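Local coordinates for uncharacterized protein (Leptotrichia buccalis, PDB 3T8K), which is of unknown function but folds as a stack of ankyrin-like alpha-hairpins, an architecture commonly used for protein-protein binding, at residues E20-L25 against S58-N63; D44-R47 against A53-K56. All blocks are in the same frame, centred on the assembly; numbering follows the deposited sequence.

Contact 1. Residues E20-L25 against S58-N63; sequences EDFLEL and SMFLIN
The backbone bond I62 N to S58 O, 2.9 Å, closes the helical turn that carries F60 and L61 against F22 and L23. Between the two helices, part of an ankyrin-like alpha-hairpin stack, the contact itself is apolar. With CG anti to the backbone N (chi1 173°), the F60 ring extends toward helix 19-28, and F22 shares that torsion class from the other side. The rings meet obliquely, their centroids 5.5 Å apart and planes at 76°. F22 CE2 comes within 3.4 Å of F60 CD2, which lies in the F22 plane at that ring's edge. Along the same edge, F22 CZ reaches L61 CD2 at 3.6 Å. F26 adds an edge-to-face partner to F60, while V10 and A14 of helix 10-16 pack on F22. Were F60 cut back to an alanine, L23 CD2 would probably lose the ring face it rests on and F22 CE2 its neighbour, opening a gap between the helices. That leucine methyl makes the CH-pi contact of the interface, with L23 CD2 3.9 Å from the F60 centroid. It stands only 18° off the ring normal. Its offset is toward the rim, where L23 CD2 lies 3.7 Å from F60 CE1.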
loop_
_atom_site.group_PDB
_atom_site.type_symbol
_atom_site.label_atom_id
_atom_site.label_comp_id
_atom_site.label_asym_id
_atom_site.label_seq_id
_atom_site.Cartn_x
_atom_site.Cartn_y
_atom_site.Cartn_z
ATOM N N GLU A 20 11.506 12.895 13.777
ATOM C CA GLU A 20 12.679 12.973 14.658
ATOM C C GLU A 20 13.659 11.818 14.432
ATOM O O GLU A 20 14.884 12.015 14.459
ATOM C CB GLU A 20 12.253 13.011 16.126
ATOM C CG GLU A 20 11.599 14.320 16.549
ATOM C CD GLU A 20 10.220 14.519 15.935
ATOM O OE1 GLU A 20 9.524 13.513 15.665
ATOM O OE2 GLU A 20 9.833 15.690 15.723
ATOM N N ASP A 21 13.123 10.616 14.237
ATOM C CA ASP A 21 13.950 9.450 13.926
ATOM C C ASP A 21 14.710 9.682 12.629
ATOM O O ASP A 21 15.910 9.391 12.528
ATOM C CB ASP A 21 13.096 8.193 13.737
ATOM C CG ASP A 21 12.468 7.696 15.026
ATOM O OD1 ASP A 21 12.994 7.986 16.120
ATOM O OD2 ASP A 21 11.429 7.000 14.933
ATOM N N PHE A 22 13.991 10.177 11.626
ATOM C CA PHE A 22 14.583 10.433 10.321
ATOM C C PHE A 22 15.697 11.458 10.426
ATOM O O PHE A 22 16.758 11.287 9.823
ATOM C CB PHE A 22 13.545 10.917 9.304
ATOM C CG PHE A 22 14.157 11.651 8.149
ATOM C CD1 PHE A 22 14.673 10.960 7.066
ATOM C CD2 PHE A 22 14.261 13.035 8.167
ATOM C CE1 PHE A 22 15.269 11.640 6.013
ATOM C CE2 PHE A 22 14.851 13.711 7.114
ATOM C CZ PHE A 22 15.360 13.008 6.041
ATOM N N LEU A 23 15.453 12.530 11.176
ATOM C CA LEU A 23 16.488 13.538 11.407
ATOM C C LEU A 23 17.742 12.940 12.024
ATOM O O LEU A 23 18.853 13.270 11.609
ATOM C CB LEU A 23 15.983 14.666 12.306
ATOM C CG LEU A 23 14.994 15.683 11.735
ATOM C CD1 LEU A 23 14.832 16.836 12.722
ATOM C CD2 LEU A 23 15.456 16.200 10.383
ATOM N N GLU A 24 17.568 12.074 13.021
ATOM C CA GLU A 24 18.708 11.431 13.662
ATOM C C GLU A 24 19.556 10.717 12.614
ATOM O O GLU A 24 20.774 10.854 12.611
ATOM C CB GLU A 24 18.271 10.422 14.719
ATOM C CG GLU A 24 17.658 11.012 15.972
ATOM C CD GLU A 24 17.860 10.104 17.178
ATOM O OE1 GLU A 24 19.029 9.750 17.462
ATOM O OE2 GLU A 24 16.853 9.737 17.830
ATOM N N LEU A 25 18.907 9.961 11.723
ATOM C CA LEU A 25 19.642 9.198 10.715
ATOM C C LEU A 25 20.291 10.100 9.678
ATOM O O LEU A 25 21.419 9.851 9.252
ATOM C CB LEU A 25 18.737 8.180 10.001
ATOM C CG LEU A 25 18.883 6.717 10.441
ATOM C CD1 LEU A 25 20.281 6.140 10.097
ATOM C CD2 LEU A 25 18.566 6.592 11.934
ATOM N N SER A 58 8.922 14.773 4.263
ATOM C CA SER A 58 8.862 15.127 2.852
ATOM C C SER A 58 9.252 16.580 2.650
ATOM O O SER A 58 10.058 16.901 1.775
ATOM C CB SER A 58 7.460 14.889 2.276
ATOM O OG SER A 58 7.244 13.514 2.019
HETATM N N MSE A 59 8.659 17.457 3.456
HETATM C CA MSE A 59 8.947 18.887 3.374
HETATM C C MSE A 59 10.402 19.194 3.689
HETATM O O MSE A 59 11.014 20.061 3.067
HETATM C CB MSE A 59 8.031 19.668 4.307
HETATM C CG MSE A 59 6.563 19.546 3.943
HETATM SE SE MSE A 59 6.101 20.440 2.253
HETATM C CE MSE A 59 7.035 19.345 0.951
ATOM N N PHE A 60 10.954 18.480 4.662
ATOM C CA PHE A 60 12.352 18.669 5.022
ATOM C C PHE A 60 13.255 18.359 3.829
ATOM O O PHE A 60 14.115 19.162 3.465
ATOM C CB PHE A 60 12.711 17.793 6.219
ATOM C CG PHE A 60 14.185 17.789 6.554
ATOM C CD1 PHE A 60 14.707 18.708 7.448
ATOM C CD2 PHE A 60 15.037 16.870 5.970
ATOM C CE1 PHE A 60 16.064 18.709 7.763
ATOM C CE2 PHE A 60 16.395 16.861 6.277
ATOM C CZ PHE A 60 16.909 17.786 7.175
ATOM N N LEU A 61 13.044 17.198 3.216
ATOM C CA LEU A 61 13.853 16.759 2.079
ATOM C C LEU A 61 13.659 17.622 0.850
ATOM O O LEU A 61 14.624 17.980 0.183
ATOM C CB LEU A 61 13.548 15.302 1.724
ATOM C CG LEU A 61 14.108 14.302 2.736
ATOM C CD1 LEU A 61 13.607 12.901 2.449
ATOM C CD2 LEU A 61 15.631 14.349 2.741
ATOM N N ILE A 62 12.406 17.930 0.527
ATOM C CA ILE A 62 12.146 18.818 -0.595
ATOM C C ILE A 62 12.865 20.155 -0.418
ATOM O O ILE A 62 13.474 20.668 -1.358
ATOM C CB ILE A 62 10.639 19.043 -0.817
ATOM C CG1 ILE A 62 10.004 17.744 -1.310
ATOM C CG2 ILE A 62 10.411 20.158 -1.831
ATOM C CD1 ILE A 62 8.508 17.799 -1.390
ATOM N N ASN A 63 12.799 20.712 0.787
ATOM C CA ASN A 63 13.474 21.980 1.065
ATOM C C ASN A 63 15.000 21.887 0.986
ATOM O O ASN A 63 15.671 22.887 0.729
ATOM C CB ASN A 63 13.029 22.563 2.414
ATOM C CG ASN A 63 11.571 23.021 2.403
ATOM O OD1 ASN A 63 10.968 23.201 1.340
ATOM N ND2 ASN A 63 11.003 23.214 3.590
#

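Contact 2. Residues D44-R47 against A53-K56; sequences DVLR and ARYK
In the ankyrin-like stack of helices, residues 44-47 meet the first half of helix 51-63. V45 and R54 are the nearest pair, their CA atoms 5.8 Å apart. The evidence for close packing lies mainly in the aliphatic part of R54. Its CG approaches V45 O at 3.5 Å, and its CD lies 3.8 Å from L46 O, so the arginine stem runs past two successive carbonyl oxygens. In return V45 CG1, anti to its own backbone N (chi1 178°), rests 3.6 Å from R54 O, an oxygen that takes a hydrogen bond from S58 OG of the next turn. L46 adds a looser apolar touch, CD2 to R54 CD at 4.3 Å.

The R54 chain bends at chi3 (64°), and its guanidinium has polar partners beyond the contact. R54 NH2 is hydrogen-bonded with T93 OG1 on helix 90-102. A water lies in the guanidinium plane at its edge, 2.5 Å from R54 NH1, which is rather short for a hydrogen bond and makes its place less sure. The water's oxygen is also 2.8 Å from L46 O and can bridge the two. L82 and L96 pack on the R54 side chain, so this buried arginine links helix 51-63 to helices 79-85 and 90-102, within the repeated helical hairpins of an ankyrin-like fold.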
loop_
_atom_site.group_PDB
_atom_site.type_symbol
_atom_site.label_atom_id
_atom_site.label_comp_id
_atom_site.label_asym_id
_atom_site.label_seq_id
_atom_site.Cartn_x
_atom_site.Cartn_y
_atom_site.Cartn_z
ATOM N N ASP A 44 10.551 6.379 -0.744
ATOM C CA ASP A 44 10.457 5.699 0.553
ATOM C C ASP A 44 9.651 6.505 1.573
ATOM O O ASP A 44 8.805 5.961 2.295
ATOM C CB ASP A 44 11.854 5.442 1.127
ATOM C CG ASP A 44 12.700 4.537 0.242
ATOM O OD1 ASP A 44 12.129 3.749 -0.537
ATOM O OD2 ASP A 44 13.943 4.614 0.335
ATOM N N VAL A 45 9.924 7.804 1.649
ATOM C CA VAL A 45 9.185 8.673 2.557
ATOM C C VAL A 45 7.672 8.573 2.349
ATOM O O VAL A 45 6.900 8.487 3.306
ATOM C CB VAL A 45 9.583 10.132 2.361
ATOM C CG1 VAL A 45 8.777 11.033 3.278
ATOM C CG2 VAL A 45 11.084 10.305 2.637
ATOM N N LEU A 46 7.250 8.604 1.094
ATOM C CA LEU A 46 5.827 8.643 0.795
ATOM C C LEU A 46 5.124 7.367 1.240
ATOM O O LEU A 46 3.891 7.328 1.349
ATOM C CB LEU A 46 5.607 8.905 -0.692
ATOM C CG LEU A 46 6.029 10.322 -1.071
ATOM C CD1 LEU A 46 6.155 10.468 -2.582
ATOM C CD2 LEU A 46 5.067 11.348 -0.483
ATOM N N ARG A 47 5.910 6.335 1.518
ATOM C CA ARG A 47 5.359 5.057 1.946
ATOM C C ARG A 47 5.228 4.952 3.459
ATOM O O ARG A 47 4.700 3.967 3.984
ATOM C CB ARG A 47 6.174 3.900 1.364
ATOM C CG ARG A 47 6.009 3.793 -0.144
ATOM C CD ARG A 47 6.804 2.655 -0.738
ATOM N NE ARG A 47 8.220 2.993 -0.835
ATOM C CZ ARG A 47 9.136 2.228 -1.424
ATOM N NH1 ARG A 47 8.787 1.072 -1.975
ATOM N NH2 ARG A 47 10.404 2.622 -1.464
ATOM N N ALA A 53 4.692 12.205 10.062
ATOM C CA ALA A 53 6.049 11.888 9.631
ATOM C C ALA A 53 6.191 12.037 8.114
ATOM O O ALA A 53 7.128 12.669 7.638
ATOM C CB ALA A 53 6.433 10.481 10.077
ATOM N N ARG A 54 5.250 11.473 7.355
ATOM C CA ARG A 54 5.321 11.526 5.896
ATOM C C ARG A 54 5.443 12.957 5.398
ATOM O O ARG A 54 6.225 13.254 4.494
ATOM C CB ARG A 54 4.076 10.887 5.263
ATOM C CG ARG A 54 4.186 10.706 3.760
ATOM C CD ARG A 54 2.812 10.480 3.088
ATOM N NE ARG A 54 1.946 11.654 3.238
ATOM C CZ ARG A 54 0.890 11.925 2.470
ATOM N NH1 ARG A 54 0.551 11.108 1.481
ATOM N NH2 ARG A 54 0.173 13.017 2.687
ATOM N N TYR A 55 4.627 13.838 5.966
ATOM C CA TYR A 55 4.613 15.230 5.554
ATOM C C TYR A 55 5.869 15.978 6.011
ATOM O O TYR A 55 6.539 16.609 5.197
ATOM C CB TYR A 55 3.346 15.926 6.062
ATOM C CG TYR A 55 3.242 17.378 5.656
ATOM C CD1 TYR A 55 2.721 17.737 4.418
ATOM C CD2 TYR A 55 3.661 18.392 6.511
ATOM C CE1 TYR A 55 2.622 19.064 4.040
ATOM C CE2 TYR A 55 3.564 19.724 6.142
ATOM C CZ TYR A 55 3.044 20.054 4.905
ATOM O OH TYR A 55 2.942 21.375 4.531
ATOM N N LYS A 56 6.186 15.901 7.304
ATOM C CA LYS A 56 7.329 16.637 7.850
ATOM C C LYS A 56 8.646 16.219 7.190
ATOM O O LYS A 56 9.469 17.066 6.832
ATOM C CB LYS A 56 7.422 16.455 9.368
ATOM C CG LYS A 56 6.371 17.219 10.152
ATOM C CD LYS A 56 6.447 16.894 11.634
ATOM C CE LYS A 56 5.418 17.691 12.428
ATOM N NZ LYS A 56 5.516 17.412 13.891
HETATM O O HOH W 1 1.639 8.937 0.783
#

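Overall arrangement
Helix 51-63 is common to both contacts: residues 53-56 serve contact 2, and residues 58-63, one turn further on, serve contact 1. In sequence, the pairing of 44-47 with 53-56 falls within the chain segment spanned by contact 1. Their centres lie about 9 Å apart, and they touch directly. L61 CD1 packs 3.6 Å from V45 CG2, and S58 OG comes to 3.2 Å from V45 CG1, so V45, with L46 at its side, is where the two meet. The two differ in kind: contact 1 joins segments whose axes are 11.5 Å apart and inclined at 36° through apolar side chains, whereas contact 2 combines packing with a possible water bridge. Contact 1 lies about 17 Å from the chain's centre, contact 2 about 10 Å, centre to centre.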